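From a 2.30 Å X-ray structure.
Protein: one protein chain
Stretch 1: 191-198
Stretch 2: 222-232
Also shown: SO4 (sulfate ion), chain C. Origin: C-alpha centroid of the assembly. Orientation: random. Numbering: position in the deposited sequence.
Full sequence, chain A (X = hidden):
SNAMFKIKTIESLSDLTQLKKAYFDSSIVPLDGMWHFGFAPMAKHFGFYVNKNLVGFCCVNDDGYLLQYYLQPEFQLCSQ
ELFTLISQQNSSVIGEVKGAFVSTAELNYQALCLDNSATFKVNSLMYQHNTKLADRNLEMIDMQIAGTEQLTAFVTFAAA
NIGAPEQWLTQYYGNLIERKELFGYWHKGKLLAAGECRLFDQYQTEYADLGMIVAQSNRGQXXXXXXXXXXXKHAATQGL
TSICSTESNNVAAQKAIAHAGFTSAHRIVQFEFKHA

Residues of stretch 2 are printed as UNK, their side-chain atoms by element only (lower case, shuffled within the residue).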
# COMPACT_ATOMS: atom_id res chain seq x y z
N LEU A 191 15.93 14.58 4.13
CA LEU A 191 15.27 13.92 5.23
C LEU A 191 16.32 13.49 6.25
O LEU A 191 17.20 12.74 5.90
CB LEU A 191 14.51 12.68 4.73
CG LEU A 191 13.04 12.93 4.41
CD1 LEU A 191 12.39 11.65 3.89
CD2 LEU A 191 12.28 13.48 5.68
N LEU A 192 16.24 13.97 7.49
CA LEU A 192 17.07 13.43 8.55
C LEU A 192 16.38 12.24 9.22
O LEU A 192 17.06 11.36 9.76
CB LEU A 192 17.40 14.51 9.57
CG LEU A 192 18.29 15.63 9.07
CD1 LEU A 192 18.56 16.66 10.14
CD2 LEU A 192 19.61 15.08 8.50
N ALA A 193 15.06 12.19 9.20
CA ALA A 193 14.35 11.07 9.78
C ALA A 193 12.92 11.06 9.31
O ALA A 193 12.41 12.08 8.92
CB ALA A 193 14.37 11.17 11.31
N ALA A 194 12.27 9.90 9.44
CA ALA A 194 10.84 9.75 9.11
C ALA A 194 10.15 9.22 10.34
O ALA A 194 10.66 8.28 10.94
CB ALA A 194 10.67 8.71 7.99
N GLY A 195 8.99 9.75 10.69
CA GLY A 195 8.26 9.28 11.85
C GLY A 195 6.85 8.90 11.47
O GLY A 195 6.24 9.54 10.60
N GLU A 196 6.33 7.88 12.16
CA GLU A 196 4.97 7.37 11.99
C GLU A 196 4.20 7.43 13.33
O GLU A 196 4.72 7.01 14.35
CB GLU A 196 5.00 5.93 11.52
CG GLU A 196 5.87 5.74 10.29
CD GLU A 196 5.86 4.31 9.70
OE1 GLU A 196 5.09 3.42 10.16
OE2 GLU A 196 6.63 4.07 8.75
N CYS A 197 3.00 7.98 13.29
CA CYS A 197 2.12 8.03 14.42
C CYS A 197 0.79 7.41 13.97
O CYS A 197 -0.10 8.12 13.48
CB CYS A 197 1.91 9.47 14.83
SG CYS A 197 0.87 9.73 16.29
N ARG A 198 0.66 6.09 14.14
CA ARG A 198 -0.43 5.37 13.49
C ARG A 198 -1.57 5.12 14.40
O ARG A 198 -1.39 4.66 15.51
CB ARG A 198 0.03 4.01 13.08
CG ARG A 198 1.25 3.94 12.13
CD ARG A 198 1.70 2.45 12.12
NE ARG A 198 3.10 2.42 11.92
CZ ARG A 198 4.04 1.95 12.73
NH1 ARG A 198 5.30 2.08 12.32
NH2 ARG A 198 3.75 1.29 13.83
N UNK A 222 21.19 11.88 18.50
CA UNK A 222 20.04 12.10 19.35
C UNK A 222 18.73 12.25 18.62
O UNK A 222 17.71 12.55 19.22
N UNK A 223 18.73 11.98 17.33
CA UNK A 223 17.60 12.33 16.51
C UNK A 223 16.43 11.46 16.84
O UNK A 223 15.32 11.99 16.95
c UNK A 223 16.67 12.49 14.19
c UNK A 223 17.94 12.26 15.05
c UNK A 223 19.03 13.30 14.73
c UNK A 223 19.31 13.54 13.24
N UNK A 224 16.62 10.15 17.06
CA UNK A 224 15.44 9.27 17.24
C UNK A 224 14.69 9.70 18.51
O UNK A 224 13.47 9.75 18.52
c UNK A 224 15.82 7.81 17.31
N UNK A 225 15.41 10.04 19.58
CA UNK A 225 14.74 10.48 20.78
C UNK A 225 13.79 11.64 20.47
O UNK A 225 12.64 11.64 20.90
c UNK A 225 16.11 11.66 24.18
c UNK A 225 15.71 10.89 21.85
n UNK A 225 15.43 13.63 25.75
c UNK A 225 15.04 11.35 23.13
c UNK A 225 15.49 12.15 25.54
N UNK A 226 14.30 12.61 19.72
CA UNK A 226 13.54 13.80 19.45
C UNK A 226 12.31 13.52 18.61
O UNK A 226 11.27 14.18 18.77
c UNK A 226 14.43 14.81 18.77
c UNK A 226 15.96 16.70 19.31
n UNK A 226 18.24 17.51 19.59
c UNK A 226 17.31 16.90 18.61
c UNK A 226 15.59 15.27 19.62
N UNK A 227 12.43 12.52 17.73
CA UNK A 227 11.37 12.17 16.80
C UNK A 227 10.25 11.54 17.60
O UNK A 227 9.10 11.91 17.49
c UNK A 227 10.72 10.71 14.86
c UNK A 227 11.86 11.23 15.67
c UNK A 227 12.81 11.96 14.77
N UNK A 228 10.64 10.59 18.45
CA UNK A 228 9.69 9.93 19.32
C UNK A 228 8.97 10.97 20.21
O UNK A 228 7.75 10.90 20.38
c UNK A 228 11.66 6.74 20.21
c UNK A 228 10.73 7.62 19.38
c UNK A 228 10.42 8.89 20.15
c UNK A 228 9.43 6.88 19.14
N UNK A 229 9.70 11.95 20.72
CA UNK A 229 9.09 12.96 21.56
C UNK A 229 8.05 13.76 20.78
O UNK A 229 6.97 14.00 21.29
o UNK A 229 11.08 13.11 22.92
c UNK A 229 10.14 13.90 22.17
c UNK A 229 9.49 14.92 23.11
N UNK A 230 8.35 14.14 19.55
CA UNK A 230 7.37 14.85 18.72
C UNK A 230 6.13 13.99 18.50
O UNK A 230 5.01 14.44 18.64
c UNK A 230 5.29 17.04 14.62
c UNK A 230 7.97 15.16 17.35
c UNK A 230 7.02 15.82 16.41
c UNK A 230 6.98 17.19 16.30
c UNK A 230 5.33 15.67 14.73
c UNK A 230 6.10 17.80 15.41
c UNK A 230 6.21 15.07 15.61
N UNK A 231 6.38 12.75 18.12
CA UNK A 231 5.36 11.86 17.70
C UNK A 231 4.42 11.59 18.88
O UNK A 231 3.19 11.48 18.69
c UNK A 231 5.99 10.57 17.19
c UNK A 231 5.63 10.87 14.67
c UNK A 231 6.63 10.54 15.79
c UNK A 231 7.23 9.20 15.58
N UNK A 232 4.99 11.49 20.09
CA UNK A 232 4.21 11.32 21.34
C UNK A 232 3.32 12.53 21.59
O UNK A 232 2.14 12.39 21.96
c UNK A 232 4.23 10.87 23.88
o UNK A 232 5.94 9.96 22.45
c UNK A 232 5.10 11.10 22.62
S SO4 C . 19.79 7.35 16.97
O1 SO4 C . 21.04 7.35 16.21
O2 SO4 C . 18.99 6.15 16.71
O3 SO4 C . 19.10 8.56 16.61
O4 SO4 C . 20.00 7.32 18.44

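Position 222 has no side-chain atoms and a phi of 83°, a value that favours glycine; it sits at the N-cap and is Gly222. Position 223 carries four carbons, forked at the first, with one arm two carbons long, and these carbons meet Leu192 and Ala193: Ile223. Its CG2 lies 3.9 Å from Ala193 CB, while its CD1 reaches to 4.2 Å from Leu192 CB, so the fork spans two neighbouring residues of stretch 1.

Position 224 has one carbon, pointing sideways and touching nothing on the strand, and is Ala224. Its backbone N donates a hydrogen bond to sulfate O3 at 3.0 Å, using an amide that the first turn of a helix leaves without a partner within the helix.

Position 225 shows four carbons in a row ending in nitrogen, out of reach of stretch 1: Lys225. Position 226 repeats that chain and is likewise out of reach: Lys226.

At 227 one carbon carries two others, a short fork that points toward the strand and touches Ala193 and Gly195. This is Val227, with CG2 3.9 Å from Ala193 CB and CG1 4.1 Å from Gly195 CA.

Position 228 has four carbons forked at the second; it is buried but makes no contact with stretch 1. This is Leu228. At 229 one carbon carries an oxygen and a carbon, and the oxygen lies 2.9 Å from Lys225 O: Thr229, whose OG1 donates a hydrogen bond to that carbonyl one turn back.

Position 230 has one carbon followed by a six-carbon ring, with no oxygen and no contact with stretch 1: Phe230. Position 231 has four carbons forked at the second, points toward the strand and touches Gly195, Glu196 and Cys197. It is Leu231, with CD1 3.9 Å from Gly195 CA and 3.6 Å from Glu196 O, and CD2 4.0 Å from Cys197 CB. Position 232 again has one carbon carrying an oxygen and a carbon, pointing away: Thr232, whose OG1 donates to Leu228 O at 2.9 Å.

The contact works by matching periods. Residues 223, 227 and 231, one helical turn apart, meet Ala193, Gly195 and Cys197, the alternate strand residues, as the axes run 31° from parallel and approach to 8.6 Å. Branched aliphatic groups come from the helix, small residues from the strand. At Gly195 an ideal CB would sit 3.0 Å from Leu231 CD1 and 3.1 Å from Val227 CG1, both tight, so the absent side chain leaves room for the two. No hydrogen bond crosses; apolar packing joins the elements.

Stretch 2 (222-232) GIAKKVLTFLT
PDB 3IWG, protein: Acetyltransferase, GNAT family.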